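Local coordinates for Mll8374 protein (Mesorhizobium loti, PDB 3B5E) that probably hydrolyses carboxylic ester bonds as a serine esterase of the alpha/beta hydrolase fold, at residues Leu138-Leu142 against Val209-Leu213. Residues are numbered along the deposited sequence; the frame is centred on the assembly and turned at random.
Sequences LAALL and VRQWL
Trp212 has CG anti to the backbone N (chi1 174°), which sends its indole from the helix toward the strand and sets the six-membered ring against Leu138, Ala139 and Ala140. Leu138 has CG anti to its carbonyl carbon (chi1 -67°), which carries its CD1 to Leu213. The contact joins inner strand 138-142 to the C-terminal helix 203-214 of what is evidently an alpha/beta hydrolase fold. The two segments run nearly antiparallel, at 159°, with their axes 10.5 Å apart. The packing between side chains is apolar, and most of the residues that touch are buried.

The far end of the indole approaches the strand obliquely. Trp212 CH2 lies 4.1 Å from Leu138 CB. Trp212 CZ3 is 4.4 Å from Ala140 CB. That same methyl also meets Val209 CG1, one helical turn before Leu213. The small alanine thus touches both the tryptophan and the valine. Farther along the strand, Leu142 reaches Val209 through its CD2 branch, CD2 to CG2, at 4.4 Å.

Helix 120-131 covers the other side of the strand, where it touches Ala139 and Leu141. Arg160, on the next strand, makes a cation-pi contact with Trp212 and donates from NH2 to its backbone O. Leu142 comes close to, but does not contact, the probable Ser119-His199-Asp169 triad.

At the other end of the strand, Leu138 CD1 meets Leu213 CD2 at 4.4 Å. The shortest approach across the two segments is from Trp212 CH2 to the backbone O of Ala139, at 3.4 Å.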
# COMPACT_ATOMS: atom_id res chain seq x y z
N LEU A 138 -4.00 -9.21 1.97
CA LEU A 138 -4.70 -8.16 2.70
C LEU A 138 -4.11 -6.83 2.27
O LEU A 138 -2.90 -6.66 2.31
CB LEU A 138 -4.51 -8.32 4.21
CG LEU A 138 -5.11 -9.51 4.99
CD1 LEU A 138 -4.78 -9.39 6.48
CD2 LEU A 138 -6.62 -9.60 4.78
N ALA A 139 -4.96 -5.91 1.82
CA ALA A 139 -4.52 -4.60 1.36
C ALA A 139 -5.40 -3.52 1.96
O ALA A 139 -6.62 -3.66 1.98
CB ALA A 139 -4.56 -4.50 -0.14
N ALA A 140 -4.78 -2.45 2.43
CA ALA A 140 -5.48 -1.26 2.94
C ALA A 140 -5.02 -0.10 2.07
O ALA A 140 -3.83 0.27 2.07
CB ALA A 140 -5.17 -1.00 4.39
N LEU A 141 -5.97 0.46 1.30
CA LEU A 141 -5.69 1.42 0.27
C LEU A 141 -6.30 2.76 0.68
O LEU A 141 -7.53 2.93 0.65
CB LEU A 141 -6.29 0.98 -1.08
CG LEU A 141 -5.93 -0.43 -1.60
CD1 LEU A 141 -6.60 -0.70 -2.93
CD2 LEU A 141 -4.43 -0.67 -1.73
N LEU A 142 -5.45 3.71 1.04
CA LEU A 142 -5.91 5.01 1.54
C LEU A 142 -5.83 6.02 0.40
O LEU A 142 -4.75 6.25 -0.16
CB LEU A 142 -5.07 5.46 2.72
CG LEU A 142 -4.98 4.49 3.90
CD1 LEU A 142 -4.19 5.13 5.05
CD2 LEU A 142 -6.37 4.02 4.34
N VAL A 209 -8.85 1.08 9.77
CA VAL A 209 -7.94 -0.05 9.43
C VAL A 209 -7.92 -1.09 10.61
O VAL A 209 -8.01 -2.31 10.41
CB VAL A 209 -6.51 0.40 9.07
CG1 VAL A 209 -5.61 -0.84 8.78
CG2 VAL A 209 -6.49 1.40 7.90
N ARG A 210 -7.81 -0.58 11.83
CA ARG A 210 -7.87 -1.42 13.02
C ARG A 210 -9.11 -2.25 13.12
O ARG A 210 -9.04 -3.46 13.36
CB ARG A 210 -7.81 -0.57 14.26
CG ARG A 210 -6.52 -0.61 14.90
CD ARG A 210 -6.43 0.48 15.92
NE ARG A 210 -6.92 0.01 17.19
CZ ARG A 210 -6.25 -0.79 18.01
NH1 ARG A 210 -5.05 -1.25 17.68
NH2 ARG A 210 -6.81 -1.15 19.16
N GLN A 211 -10.25 -1.58 12.93
CA GLN A 211 -11.60 -2.20 12.93
C GLN A 211 -11.75 -3.28 11.84
O GLN A 211 -12.37 -4.32 12.05
CB GLN A 211 -12.67 -1.08 12.76
CG GLN A 211 -12.92 -0.25 14.05
CD GLN A 211 -13.43 1.22 13.85
OE1 GLN A 211 -13.64 1.72 12.73
NE2 GLN A 211 -13.60 1.92 14.98
N TRP A 212 -11.19 -3.00 10.67
CA TRP A 212 -11.19 -3.92 9.54
C TRP A 212 -10.29 -5.13 9.80
O TRP A 212 -10.69 -6.26 9.52
CB TRP A 212 -10.72 -3.18 8.32
CG TRP A 212 -10.52 -3.97 7.09
CD1 TRP A 212 -11.46 -4.43 6.24
CD2 TRP A 212 -9.26 -4.32 6.53
NE1 TRP A 212 -10.86 -5.09 5.19
CE2 TRP A 212 -9.50 -5.03 5.35
CE3 TRP A 212 -7.93 -4.11 6.93
CZ2 TRP A 212 -8.47 -5.52 4.54
CZ3 TRP A 212 -6.91 -4.60 6.13
CH2 TRP A 212 -7.19 -5.30 4.96
N LEU A 213 -9.13 -4.88 10.38
CA LEU A 213 -8.20 -5.96 10.75
C LEU A 213 -8.81 -6.88 11.81
O LEU A 213 -8.62 -8.11 11.75
CB LEU A 213 -6.85 -5.42 11.22
CG LEU A 213 -5.91 -4.84 10.15
CD1 LEU A 213 -4.68 -4.28 10.80
CD2 LEU A 213 -5.56 -5.90 9.10